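Pectate lyase (Bacillus, PDB 3VMV) probably cleaves pectate (polygalacturonate) chains by elimination, as a secreted parallel beta-helix enzyme of polysaccharide lyase family 1. Local coordinates at residues S206-I211 with K224-T229; A230-V235 with G266-S271; F172-K177 with F201-S206; G236-V241 with T274-L279. All blocks are in the same frame, centred on the assembly; numbering follows the deposited sequence.

In the fold
All four contacts lie in one part of the parallel beta-helix. Contact 3 comes first along the chain and shares Ser206 with contact 1, their centres about 7 Å apart. Contact 1 closes before contact 2 opens, whereas contacts 2 and 4 interlock: 236-241 follows 230-235 directly, and 274-279 follows 266-271 after two residues. The centres of contacts 1 and 2, and of contacts 2 and 4, are each about 10 Å apart; contacts 3 and 4 lie about 21 Å apart. Strand 231-234 pairs with 210-212 of contact 1, and Tyr269 OH reaches Asp228 and Thr229. Strand pairs and the loop 266-271 thus tie successive coils together.

Contact 1: S206-I211 with K224-T229. With SO4 (sulfate ion), chain C.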
loop_
_atom_site.group_PDB
_atom_site.type_symbol
_atom_site.label_atom_id
_atom_site.label_comp_id
_atom_site.label_asym_id
_atom_site.label_seq_id
_atom_site.Cartn_x
_atom_site.Cartn_y
_atom_site.Cartn_z
ATOM N N SER A 206 -5.624 6.341 11.347
ATOM C CA SER A 206 -4.424 5.632 11.867
ATOM C C SER A 206 -3.827 4.685 10.855
ATOM O O SER A 206 -4.327 4.553 9.746
ATOM C CB SER A 206 -4.764 4.836 13.140
ATOM O OG SER A 206 -5.557 3.701 12.810
ATOM N N ARG A 207 -2.728 4.046 11.250
ATOM C CA ARG A 207 -2.032 3.028 10.448
ATOM C C ARG A 207 -1.482 3.601 9.162
ATOM O O ARG A 207 -1.932 3.245 8.060
ATOM C CB ARG A 207 -2.918 1.835 10.094
ATOM C CG ARG A 207 -3.546 1.089 11.269
ATOM C CD ARG A 207 -4.067 -0.225 10.692
ATOM N NE ARG A 207 -4.713 -1.057 11.720
ATOM C CZ ARG A 207 -5.379 -2.178 11.430
ATOM N NH1 ARG A 207 -5.546 -2.558 10.170
ATOM N NH2 ARG A 207 -5.922 -2.886 12.430
ATOM N N VAL A 208 -0.514 4.504 9.287
ATOM C CA VAL A 208 0.060 5.145 8.089
ATOM C C VAL A 208 1.576 5.000 7.953
ATOM O O VAL A 208 2.310 6.008 7.867
ATOM C CB VAL A 208 -0.380 6.637 7.962
ATOM C CG1 VAL A 208 -0.303 7.094 6.517
ATOM C CG2 VAL A 208 -1.822 6.811 8.460
ATOM N N PRO A 209 2.080 3.748 7.908
ATOM C CA PRO A 209 1.428 2.446 8.110
ATOM C C PRO A 209 1.572 1.984 9.577
ATOM O O PRO A 209 2.370 2.551 10.358
ATOM C CB PRO A 209 2.252 1.502 7.215
ATOM C CG PRO A 209 3.532 2.314 6.805
ATOM C CD PRO A 209 3.504 3.580 7.603
ATOM N N LEU A 210 0.845 0.922 9.922
ATOM C CA LEU A 210 1.140 0.094 11.087
ATOM C C LEU A 210 2.218 -0.886 10.624
ATOM O O LEU A 210 1.973 -1.669 9.702
ATOM C CB LEU A 210 -0.118 -0.657 11.557
ATOM C CG LEU A 210 -0.038 -1.421 12.874
ATOM C CD1 LEU A 210 -1.443 -1.920 13.224
ATOM C CD2 LEU A 210 0.964 -2.614 12.837
ATOM N N ILE A 211 3.431 -0.769 11.186
ATOM C CA ILE A 211 4.534 -1.606 10.717
ATOM C C ILE A 211 4.978 -2.520 11.830
ATOM O O ILE A 211 5.439 -2.051 12.864
ATOM C CB ILE A 211 5.765 -0.760 10.241
ATOM C CG1 ILE A 211 5.350 0.303 9.229
ATOM C CG2 ILE A 211 6.848 -1.680 9.616
ATOM C CD1 ILE A 211 6.451 1.332 8.995
ATOM N N LYS A 224 -1.438 14.484 5.707
ATOM C CA LYS A 224 -2.270 15.647 6.012
ATOM C C LYS A 224 -3.497 15.204 6.772
ATOM O O LYS A 224 -4.175 14.246 6.370
ATOM C CB LYS A 224 -2.716 16.316 4.708
ATOM C CG LYS A 224 -3.506 17.592 4.908
ATOM C CD LYS A 224 -3.733 18.267 3.542
ATOM C CE LYS A 224 -4.309 19.660 3.721
ATOM N NZ LYS A 224 -5.607 19.632 4.423
ATOM N N ASP A 225 -3.796 15.920 7.854
ATOM C CA ASP A 225 -5.080 15.730 8.547
ATOM C C ASP A 225 -5.250 14.281 8.965
ATOM O O ASP A 225 -6.212 13.598 8.619
ATOM C CB ASP A 225 -6.236 16.231 7.686
ATOM C CG ASP A 225 -6.234 17.758 7.524
ATOM O OD1 ASP A 225 -5.550 18.475 8.292
ATOM O OD2 ASP A 225 -6.977 18.243 6.655
ATOM N N ILE A 226 -4.277 13.819 9.746
ATOM C CA ILE A 226 -4.317 12.452 10.267
ATOM C C ILE A 226 -4.730 12.564 11.724
ATOM O O ILE A 226 -4.036 13.187 12.544
ATOM C CB ILE A 226 -2.987 11.740 10.026
ATOM C CG1 ILE A 226 -2.790 11.568 8.494
ATOM C CG2 ILE A 226 -2.989 10.328 10.725
ATOM C CD1 ILE A 226 -1.440 10.998 8.057
ATOM N N ASN A 227 -5.875 11.949 12.046
ATOM C CA ASN A 227 -6.547 12.243 13.304
ATOM C C ASN A 227 -5.866 11.688 14.539
ATOM O O ASN A 227 -5.754 12.390 15.547
ATOM C CB ASN A 227 -8.006 11.729 13.207
ATOM C CG ASN A 227 -8.802 12.083 14.421
ATOM O OD1 ASN A 227 -8.975 13.256 14.726
ATOM N ND2 ASN A 227 -9.273 11.080 15.138
ATOM N N ASP A 228 -5.454 10.422 14.479
ATOM C CA ASP A 228 -4.892 9.807 15.675
ATOM C C ASP A 228 -3.364 9.680 15.602
ATOM O O ASP A 228 -2.649 10.377 16.337
ATOM C CB ASP A 228 -5.595 8.485 15.993
ATOM C CG ASP A 228 -5.559 8.168 17.483
ATOM O OD1 ASP A 228 -6.036 8.984 18.302
ATOM O OD2 ASP A 228 -5.055 7.095 17.838
ATOM N N THR A 229 -2.860 8.782 14.765
ATOM C CA THR A 229 -1.409 8.635 14.574
ATOM C C THR A 229 -1.110 8.260 13.123
ATOM O O THR A 229 -1.966 7.741 12.397
ATOM C CB THR A 229 -0.817 7.520 15.450
ATOM O OG1 THR A 229 -1.454 6.289 15.155
ATOM C CG2 THR A 229 -1.048 7.828 16.969
HETATM S S SO4 C . -3.768 -2.737 16.627
HETATM O O1 SO4 C . -2.869 -3.806 17.125
HETATM O O2 SO4 C . -4.273 -3.122 15.307
HETATM O O3 SO4 C . -4.870 -2.555 17.573
HETATM O O4 SO4 C . -3.032 -1.469 16.474
HETATM O O HOH W 1 -0.760 4.452 13.286
#
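Val208 lays its CG2 methyl against CD1 of Ile226, 4.2 Å away, an apolar touch inside the parallel beta-helix, where residues 224-229 end a coil and pass beside 206-211, which opens it. Standing anti to its own carbonyl carbon, CG2 of Val208 is placed to meet Thr229 O as well as Ile226, and Phe201 also packs on this side chain. Closer to the turn the contact is made by backbone: Ser206 CA comes within 3.3 Å of Thr229 O, and the C-H points almost straight at the oxygen (171°). A water bridges the two segments, taking the N-H of Arg207 at 2.9 Å and lying 2.7 Å from Thr229 OG1. That hydroxyl sits between the backbone N and the carbonyl carbon (chi1 58°) and is also hydrogen-bonded to Tyr269 OH, which grips Asp228 as well. The Arg207 side chain turns from the 224-229 segment and runs extended from CG to NE toward a sulfate ion, probably from the crystallisation liquor. Its NH2 makes a weak hydrogen bond to sulfate O2, 3.3 Å long, and Leu210 CD1 lies 3.6 Å from sulfate O4.

Contact 2: A230-V235 with G266-S271; sequences AINSRV and GWFYGS. With SO4 (sulfate ion), chain C.
With both ends of its amide, Asn232 holds the backbone of Phe268: OD1 accepts from Phe268 N and ND2 donates to Phe268 O, each bond 2.9 Å long. CG stands anti to the backbone N (chi1 -175°), which sets it on the loop side, and Phe268 O lies close to the amide plane while the donors stand above both carbonyl planes. This is the tight, buried part of the contact. Here Ser233 N also bonds to Gly266 O at 2.9 Å, and the edge of the Phe268 ring brings CE2 to Ile231 O.

The partly exposed Tyr269 marks the transition: its CD2 approaches ND2 of Asn232 to 3.5 Å, the ring plane nearly perpendicular to the amide. Toward the partly exposed Gly270 and Ser271 the contact loosens. Arg234, itself buried, bends at chi3 and grips Ser271 OG side-on, NE at 2.8 Å and NH1 at 3.2 Å, with OG in the guanidinium plane; Asp185 also holds that hydroxyl. NH1 and NH2 reach past it to two oxygens of a sulfate, probably from the crystallisation liquor, the NH2 to O4 bond measuring 2.8 Å. Trp267 CD1 lies 3.6 Å from Arg234 CG. A loop thus closes over a strand of the parallel beta-helix, probably on the sheet that borders the substrate cleft, as in other family 1 pectate lyases.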
loop_
_atom_site.group_PDB
_atom_site.type_symbol
_atom_site.label_atom_id
_atom_site.label_comp_id
_atom_site.label_asym_id
_atom_site.label_seq_id
_atom_site.Cartn_x
_atom_site.Cartn_y
_atom_site.Cartn_z
ATOM N N ALA A 230 0.146 8.462 12.712
ATOM C CA ALA A 230 0.534 8.054 11.369
ATOM C C ALA A 230 1.430 6.834 11.365
ATOM O O ALA A 230 0.938 5.705 11.441
ATOM C CB ALA A 230 1.216 9.247 10.625
ATOM N N ILE A 231 2.735 7.017 11.324
ATOM C CA ILE A 231 3.656 5.847 11.256
ATOM C C ILE A 231 3.817 5.175 12.624
ATOM O O ILE A 231 4.220 5.826 13.593
ATOM C CB ILE A 231 5.027 6.324 10.788
ATOM C CG1 ILE A 231 4.927 7.048 9.449
ATOM C CG2 ILE A 231 6.005 5.120 10.678
ATOM C CD1 ILE A 231 6.193 7.823 9.097
ATOM N N ASN A 232 3.457 3.882 12.708
ATOM C CA ASN A 232 3.499 3.172 13.963
ATOM C C ASN A 232 4.484 2.039 13.790
ATOM O O ASN A 232 4.183 1.079 13.117
ATOM C CB ASN A 232 2.109 2.634 14.288
ATOM C CG ASN A 232 2.049 1.962 15.663
ATOM O OD1 ASN A 232 3.033 1.934 16.407
ATOM N ND2 ASN A 232 0.852 1.449 16.030
ATOM N N SER A 233 5.664 2.177 14.408
ATOM C CA SER A 233 6.728 1.211 14.234
ATOM C C SER A 233 6.826 0.303 15.446
ATOM O O SER A 233 7.088 0.782 16.568
ATOM C CB SER A 233 8.052 1.970 14.013
ATOM O OG SER A 233 9.113 1.083 13.688
ATOM N N ARG A 234 6.627 -1.004 15.208
ATOM C CA ARG A 234 6.432 -1.990 16.268
ATOM C C ARG A 234 7.376 -3.166 16.125
ATOM O O ARG A 234 7.758 -3.522 15.005
ATOM C CB ARG A 234 4.972 -2.515 16.199
ATOM C CG ARG A 234 3.963 -1.458 16.683
ATOM C CD ARG A 234 2.578 -1.628 16.098
ATOM N NE ARG A 234 1.845 -2.694 16.778
ATOM C CZ ARG A 234 0.531 -2.676 16.940
ATOM N NH1 ARG A 234 -0.045 -3.692 17.569
ATOM N NH2 ARG A 234 -0.206 -1.639 16.498
ATOM N N VAL A 235 7.675 -3.811 17.259
ATOM C CA VAL A 235 8.427 -5.092 17.317
ATOM C C VAL A 235 9.588 -5.153 16.345
ATOM O O VAL A 235 9.700 -6.039 15.488
ATOM C CB VAL A 235 7.553 -6.393 17.202
ATOM C CG1 VAL A 235 6.809 -6.629 18.511
ATOM C CG2 VAL A 235 6.593 -6.366 16.043
ATOM N N GLY A 266 6.032 6.842 15.870
ATOM C CA GLY A 266 6.267 6.390 17.233
ATOM C C GLY A 266 5.777 4.973 17.377
ATOM O O GLY A 266 5.625 4.261 16.367
ATOM N N TRP A 267 5.532 4.577 18.630
ATOM C CA TRP A 267 5.080 3.225 18.929
ATOM C C TRP A 267 3.765 3.396 19.669
ATOM O O TRP A 267 3.753 4.031 20.727
ATOM C CB TRP A 267 6.115 2.530 19.831
ATOM C CG TRP A 267 5.614 1.195 20.357
ATOM C CD1 TRP A 267 4.753 0.344 19.706
ATOM C CD2 TRP A 267 5.944 0.562 21.602
ATOM N NE1 TRP A 267 4.523 -0.761 20.477
ATOM C CE2 TRP A 267 5.247 -0.664 21.636
ATOM C CE3 TRP A 267 6.748 0.909 22.687
ATOM C CZ2 TRP A 267 5.322 -1.531 22.724
ATOM C CZ3 TRP A 267 6.831 0.045 23.759
ATOM C CH2 TRP A 267 6.125 -1.169 23.763
ATOM N N PHE A 268 2.694 2.836 19.096
ATOM C CA PHE A 268 1.333 3.049 19.600
ATOM C C PHE A 268 0.532 1.752 19.659
ATOM O O PHE A 268 0.763 0.820 18.880
ATOM C CB PHE A 268 0.591 4.017 18.671
ATOM C CG PHE A 268 1.377 5.254 18.333
ATOM C CD1 PHE A 268 1.635 6.212 19.313
ATOM C CD2 PHE A 268 1.860 5.451 17.059
ATOM C CE1 PHE A 268 2.349 7.371 18.973
ATOM C CE2 PHE A 268 2.578 6.611 16.733
ATOM C CZ PHE A 268 2.824 7.547 17.687
ATOM N N TYR A 269 -0.406 1.723 20.609
ATOM C CA TYR A 269 -1.572 0.796 20.614
ATOM C C TYR A 269 -1.289 -0.621 21.098
ATOM O O TYR A 269 -2.116 -1.207 21.791
ATOM C CB TYR A 269 -2.245 0.653 19.233
ATOM C CG TYR A 269 -2.611 1.958 18.543
ATOM C CD1 TYR A 269 -3.196 3.008 19.230
ATOM C CD2 TYR A 269 -2.376 2.102 17.192
ATOM C CE1 TYR A 269 -3.530 4.197 18.570
ATOM C CE2 TYR A 269 -2.685 3.280 16.520
ATOM C CZ TYR A 269 -3.270 4.316 17.209
ATOM O OH TYR A 269 -3.614 5.476 16.530
ATOM N N GLY A 270 -0.169 -1.203 20.709
ATOM C CA GLY A 270 0.058 -2.596 21.044
ATOM C C GLY A 270 1.342 -3.186 20.499
ATOM O O GLY A 270 2.212 -2.453 20.029
ATOM N N SER A 271 1.426 -4.526 20.542
ATOM C CA SER A 271 2.676 -5.318 20.376
ATOM C C SER A 271 3.551 -5.214 21.636
ATOM O O SER A 271 3.444 -4.268 22.401
ATOM C CB SER A 271 3.487 -4.919 19.126
ATOM O OG SER A 271 2.761 -5.113 17.911
HETATM S S SO4 C . -3.768 -2.737 16.627
HETATM O O1 SO4 C . -2.869 -3.806 17.125
HETATM O O2 SO4 C . -4.273 -3.122 15.307
HETATM O O3 SO4 C . -4.870 -2.555 17.573
HETATM O O4 SO4 C . -3.032 -1.469 16.474
#

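Contact 3: F172-K177 with F201-S206; sequences FENHWK and FNNLNS
Asn202 holds CG anti to its backbone N (chi1 174°), and Glu173 holds CG anti to its carbonyl carbon with the chain extended beyond it; the two ends meet in a hydrogen bond from ND2 to OE2, 2.9 Å. This is the outward side of two neighbouring coils of the parallel beta-helix, paired in register. OE2 is met on its anti side, a little out of the carboxylate plane; an alanine at Glu173 removes this acceptor and would probably leave the Asn202 amide freer to turn. On the inward side the Phe172 and Phe201 rings lie side by side, CD2 to CE1 3.4 Å, their planes 39° apart; Phe139 and Phe223 carry this aromatic row into further coils. Leu204 CD2 packs on His175 CB at 3.8 Å. Between these two sides the backbones pair in parallel, Asn202 N bonding to Phe172 O at 2.9 Å and Ser206 N to Trp176 O at 3.0 Å. At the corner Asn174 and Asn203 both have the left-handed helical backbone conformation. Their amides are 69° apart in plane, yet Asn203 ND2 points almost straight at Asn174 OD1, 2.8 Å away, and ND2 also donates to Phe143 O.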
loop_
_atom_site.group_PDB
_atom_site.type_symbol
_atom_site.label_atom_id
_atom_site.label_comp_id
_atom_site.label_asym_id
_atom_site.label_seq_id
_atom_site.Cartn_x
_atom_site.Cartn_y
_atom_site.Cartn_z
ATOM N N PHE A 172 -4.319 8.050 -0.657
ATOM C CA PHE A 172 -5.042 7.280 0.364
ATOM C C PHE A 172 -5.825 8.338 1.146
ATOM O O PHE A 172 -5.225 9.221 1.769
ATOM C CB PHE A 172 -4.046 6.656 1.355
ATOM C CG PHE A 172 -3.199 5.544 0.800
ATOM C CD1 PHE A 172 -3.549 4.212 1.055
ATOM C CD2 PHE A 172 -2.062 5.810 0.026
ATOM C CE1 PHE A 172 -2.787 3.152 0.591
ATOM C CE2 PHE A 172 -1.285 4.763 -0.442
ATOM C CZ PHE A 172 -1.662 3.412 -0.180
ATOM N N GLU A 173 -7.155 8.281 1.148
ATOM C CA GLU A 173 -7.926 9.345 1.744
ATOM C C GLU A 173 -9.153 8.788 2.409
ATOM O O GLU A 173 -9.663 7.739 2.034
ATOM C CB GLU A 173 -8.387 10.329 0.675
ATOM C CG GLU A 173 -7.254 10.923 -0.168
ATOM C CD GLU A 173 -7.700 12.138 -0.995
ATOM O OE1 GLU A 173 -7.650 12.067 -2.244
ATOM O OE2 GLU A 173 -8.085 13.187 -0.405
ATOM N N ASN A 174 -9.634 9.536 3.388
ATOM C CA ASN A 174 -10.973 9.319 3.951
ATOM C C ASN A 174 -11.165 7.904 4.426
ATOM O O ASN A 174 -12.012 7.164 3.885
ATOM C CB ASN A 174 -12.071 9.704 2.934
ATOM C CG ASN A 174 -11.863 11.102 2.361
ATOM O OD1 ASN A 174 -11.395 11.997 3.040
ATOM N ND2 ASN A 174 -12.254 11.289 1.100
ATOM N N HIS A 175 -10.400 7.530 5.436
ATOM C CA HIS A 175 -10.411 6.132 5.854
ATOM C C HIS A 175 -9.917 6.031 7.285
ATOM O O HIS A 175 -9.133 6.838 7.731
ATOM C CB HIS A 175 -9.475 5.355 4.926
ATOM C CG HIS A 175 -9.635 3.875 5.012
ATOM N ND1 HIS A 175 -8.834 3.061 5.778
ATOM C CD2 HIS A 175 -10.525 3.064 4.396
ATOM C CE1 HIS A 175 -9.233 1.806 5.629
ATOM N NE2 HIS A 175 -10.277 1.792 4.824
ATOM N N TRP A 176 -10.328 4.990 8.001
ATOM C CA TRP A 176 -9.861 4.774 9.342
ATOM C C TRP A 176 -8.520 4.002 9.381
ATOM O O TRP A 176 -7.503 4.615 9.715
ATOM C CB TRP A 176 -10.907 4.006 10.164
ATOM C CG TRP A 176 -12.145 4.782 10.550
ATOM C CD1 TRP A 176 -13.279 4.979 9.798
ATOM C CD2 TRP A 176 -12.401 5.380 11.812
ATOM N NE1 TRP A 176 -14.210 5.689 10.527
ATOM C CE2 TRP A 176 -13.694 5.952 11.763
ATOM C CE3 TRP A 176 -11.641 5.518 12.985
ATOM C CZ2 TRP A 176 -14.253 6.639 12.849
ATOM C CZ3 TRP A 176 -12.201 6.188 14.068
ATOM C CH2 TRP A 176 -13.509 6.730 13.987
ATOM N N LYS A 177 -8.520 2.705 9.033
ATOM C CA LYS A 177 -7.346 1.835 9.242
ATOM C C LYS A 177 -6.556 1.700 7.941
ATOM O O LYS A 177 -6.801 0.807 7.121
ATOM C CB LYS A 177 -7.763 0.451 9.762
ATOM C CG LYS A 177 -8.677 0.492 10.982
ATOM C CD LYS A 177 -9.092 -0.955 11.404
ATOM C CE LYS A 177 -9.940 -1.653 10.340
ATOM N NZ LYS A 177 -10.344 -3.010 10.892
ATOM N N PHE A 201 -1.397 11.041 1.848
ATOM C CA PHE A 201 -2.114 10.370 2.945
ATOM C C PHE A 201 -2.969 11.425 3.612
ATOM O O PHE A 201 -2.450 12.246 4.352
ATOM C CB PHE A 201 -1.099 9.815 3.945
ATOM C CG PHE A 201 -0.150 8.763 3.366
ATOM C CD1 PHE A 201 -0.619 7.540 2.872
ATOM C CD2 PHE A 201 1.225 8.967 3.386
ATOM C CE1 PHE A 201 0.284 6.581 2.384
ATOM C CE2 PHE A 201 2.135 8.003 2.961
ATOM C CZ PHE A 201 1.663 6.801 2.425
ATOM N N ASN A 202 -4.282 11.440 3.388
ATOM C CA ASN A 202 -5.081 12.603 3.781
ATOM C C ASN A 202 -6.418 12.190 4.430
ATOM O O ASN A 202 -7.145 11.365 3.892
ATOM C CB ASN A 202 -5.357 13.442 2.520
ATOM C CG ASN A 202 -6.299 14.575 2.785
ATOM O OD1 ASN A 202 -6.027 15.428 3.629
ATOM N ND2 ASN A 202 -7.391 14.621 2.036
ATOM N N ASN A 203 -6.738 12.821 5.552
ATOM C CA ASN A 203 -8.014 12.572 6.254
ATOM C C ASN A 203 -8.170 11.094 6.633
ATOM O O ASN A 203 -9.109 10.393 6.192
ATOM C CB ASN A 203 -9.220 13.098 5.494
ATOM C CG ASN A 203 -10.472 13.043 6.334
ATOM O OD1 ASN A 203 -10.459 13.412 7.513
ATOM N ND2 ASN A 203 -11.566 12.619 5.730
ATOM N N LEU A 204 -7.222 10.643 7.469
ATOM C CA LEU A 204 -7.111 9.245 7.886
ATOM C C LEU A 204 -7.113 9.213 9.376
ATOM O O LEU A 204 -6.716 10.190 10.018
ATOM C CB LEU A 204 -5.805 8.604 7.369
ATOM C CG LEU A 204 -5.612 8.762 5.854
ATOM C CD1 LEU A 204 -4.172 8.361 5.541
ATOM C CD2 LEU A 204 -6.616 7.913 5.057
ATOM N N ASN A 205 -7.513 8.084 9.978
ATOM C CA ASN A 205 -7.383 8.004 11.431
ATOM C C ASN A 205 -6.025 7.470 11.904
ATOM O O ASN A 205 -5.380 8.036 12.792
ATOM C CB ASN A 205 -8.508 7.157 12.039
ATOM C CG ASN A 205 -8.542 7.264 13.556
ATOM O OD1 ASN A 205 -8.408 6.255 14.279
ATOM N ND2 ASN A 205 -8.682 8.453 14.034
ATOM N N SER A 206 -5.624 6.341 11.347
ATOM C CA SER A 206 -4.424 5.632 11.867
ATOM C C SER A 206 -3.827 4.685 10.855
ATOM O O SER A 206 -4.327 4.553 9.746
ATOM C CB SER A 206 -4.764 4.836 13.140
ATOM O OG SER A 206 -5.557 3.701 12.810
#

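Contact 4: G236-V241 with T274-L279; sequences GARVFV and TGYWNL
Asn278 and Phe240 lie side by side on one face of a parallel strand pair of the beta-helix, CD1 of the ring 3.6 Å from ND2 of the amide. The planes are 30° apart, and ND2 donates to Phe298 O beyond the pair. Phe240 keeps CG anti to its backbone N (chi1 -179°), on the side of Asn278; its ring also meets His217, Pro300 and Tyr304, and an alanine here would probably open a gap among them and leave one flank of the Asn278 amide without its neighbour.

Between the strands donors and acceptors alternate. Tyr276 N gives to Ala237 O at 2.7 Å and Val239 N to Tyr276 O at 3.1 Å; Asn278 N then gives to Val239 O, and Val241 N to Asn278 O, each at 2.8 Å. Ahead of the strands Gly236 N bonds to Thr274 O, and Thr274 OG1 donates to Gly275 O at 2.8 Å. Tyr276 O has a second partner in Ser233 OG, from the strand that leads into 236-241. The N-H groups of Trp277 and Leu279, which face away from strand 238-241, are met by Thr295 OG1 and Ser294 OG, and Val241 O is met by Asn282 ND2. Arg238 forms a salt bridge with Asp215. On the opposite face, directed inward, Val239 CG1 touches Trp277 CB at 3.8 Å and Leu279 CD2 lies 3.8 Å from Val241 CB.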
loop_
_atom_site.group_PDB
_atom_site.type_symbol
_atom_site.label_atom_id
_atom_site.label_comp_id
_atom_site.label_asym_id
_atom_site.label_seq_id
_atom_site.Cartn_x
_atom_site.Cartn_y
_atom_site.Cartn_z
ATOM N N GLY A 236 10.474 -4.174 16.499
ATOM C CA GLY A 236 11.742 -4.231 15.783
ATOM C C GLY A 236 11.694 -3.777 14.333
ATOM O O GLY A 236 12.706 -3.896 13.634
ATOM N N ALA A 237 10.556 -3.261 13.882
ATOM C CA ALA A 237 10.524 -2.592 12.574
ATOM C C ALA A 237 11.584 -1.502 12.519
ATOM O O ALA A 237 11.944 -0.946 13.529
ATOM C CB ALA A 237 9.168 -1.955 12.327
ATOM N N ARG A 238 12.112 -1.234 11.323
ATOM C CA ARG A 238 13.007 -0.077 11.131
ATOM C C ARG A 238 12.477 0.740 9.986
ATOM O O ARG A 238 12.364 0.206 8.860
ATOM C CB ARG A 238 14.420 -0.541 10.777
ATOM C CG ARG A 238 15.038 -1.324 11.943
ATOM C CD ARG A 238 16.498 -1.661 11.688
ATOM N NE ARG A 238 16.650 -2.434 10.458
ATOM C CZ ARG A 238 17.837 -2.874 10.053
ATOM N NH1 ARG A 238 17.962 -3.549 8.943
ATOM N NH2 ARG A 238 18.920 -2.573 10.764
ATOM N N VAL A 239 12.110 1.999 10.255
ATOM C CA VAL A 239 11.550 2.828 9.179
ATOM C C VAL A 239 12.385 4.080 8.971
ATOM O O VAL A 239 12.622 4.831 9.934
ATOM C CB VAL A 239 10.038 3.160 9.406
ATOM C CG1 VAL A 239 9.800 3.887 10.669
ATOM C CG2 VAL A 239 9.484 3.977 8.229
ATOM N N PHE A 240 12.924 4.242 7.758
ATOM C CA PHE A 240 13.635 5.478 7.405
ATOM C C PHE A 240 12.614 6.476 6.882
ATOM O O PHE A 240 12.009 6.231 5.821
ATOM C CB PHE A 240 14.750 5.161 6.388
ATOM C CG PHE A 240 15.567 6.377 5.957
ATOM C CD1 PHE A 240 15.845 7.387 6.864
ATOM C CD2 PHE A 240 16.118 6.437 4.680
ATOM C CE1 PHE A 240 16.636 8.471 6.493
ATOM C CE2 PHE A 240 16.892 7.531 4.297
ATOM C CZ PHE A 240 17.155 8.541 5.196
ATOM N N VAL A 241 12.387 7.549 7.637
ATOM C CA VAL A 241 11.358 8.567 7.337
ATOM C C VAL A 241 12.105 9.769 6.838
ATOM O O VAL A 241 12.702 10.489 7.618
ATOM C CB VAL A 241 10.562 8.878 8.576
ATOM C CG1 VAL A 241 9.415 9.856 8.294
ATOM C CG2 VAL A 241 10.056 7.558 9.206
ATOM N N THR A 274 8.735 -1.913 21.028
ATOM C CA THR A 274 8.822 -0.866 20.023
ATOM C C THR A 274 9.545 -1.296 18.754
ATOM O O THR A 274 10.358 -2.213 18.747
ATOM C CB THR A 274 9.547 0.340 20.638
ATOM O OG1 THR A 274 9.394 1.509 19.820
ATOM C CG2 THR A 274 11.054 0.044 20.836
ATOM N N GLY A 275 9.267 -0.549 17.687
ATOM C CA GLY A 275 10.133 -0.550 16.507
ATOM C C GLY A 275 11.025 0.681 16.588
ATOM O O GLY A 275 11.133 1.339 17.628
ATOM N N TYR A 276 11.693 0.962 15.471
ATOM C CA TYR A 276 12.675 2.036 15.407
ATOM C C TYR A 276 12.382 2.951 14.218
ATOM O O TYR A 276 11.653 2.566 13.268
ATOM C CB TYR A 276 14.060 1.432 15.203
ATOM C CG TYR A 276 14.535 0.497 16.278
ATOM C CD1 TYR A 276 15.274 0.968 17.354
ATOM C CD2 TYR A 276 14.244 -0.854 16.204
ATOM C CE1 TYR A 276 15.734 0.095 18.318
ATOM C CE2 TYR A 276 14.683 -1.724 17.162
ATOM C CZ TYR A 276 15.423 -1.238 18.219
ATOM O OH TYR A 276 15.898 -2.096 19.203
ATOM N N TRP A 277 13.013 4.124 14.202
ATOM C CA TRP A 277 12.776 5.090 13.098
ATOM C C TRP A 277 14.028 5.927 12.930
ATOM O O TRP A 277 14.693 6.318 13.922
ATOM C CB TRP A 277 11.555 5.994 13.363
ATOM C CG TRP A 277 11.435 6.437 14.831
ATOM C CD1 TRP A 277 12.013 7.533 15.434
ATOM C CD2 TRP A 277 10.681 5.767 15.850
ATOM N NE1 TRP A 277 11.655 7.584 16.765
ATOM C CE2 TRP A 277 10.864 6.494 17.057
ATOM C CE3 TRP A 277 9.905 4.599 15.866
ATOM C CZ2 TRP A 277 10.271 6.106 18.269
ATOM C CZ3 TRP A 277 9.311 4.202 17.071
ATOM C CH2 TRP A 277 9.500 4.950 18.256
ATOM N N ASN A 278 14.366 6.201 11.686
ATOM C CA ASN A 278 15.476 7.092 11.377
ATOM C C ASN A 278 14.831 8.300 10.690
ATOM O O ASN A 278 14.157 8.127 9.669
ATOM C CB ASN A 278 16.435 6.346 10.461
ATOM C CG ASN A 278 17.624 7.185 10.074
ATOM O OD1 ASN A 278 17.808 8.294 10.596
ATOM N ND2 ASN A 278 18.453 6.664 9.172
ATOM N N LEU A 279 15.003 9.495 11.246
ATOM C CA LEU A 279 14.301 10.674 10.753
ATOM C C LEU A 279 15.309 11.605 10.111
ATOM O O LEU A 279 16.305 11.983 10.734
ATOM C CB LEU A 279 13.629 11.393 11.933
ATOM C CG LEU A 279 12.801 10.470 12.853
ATOM C CD1 LEU A 279 12.146 11.240 14.019
ATOM C CD2 LEU A 279 11.750 9.703 12.105
#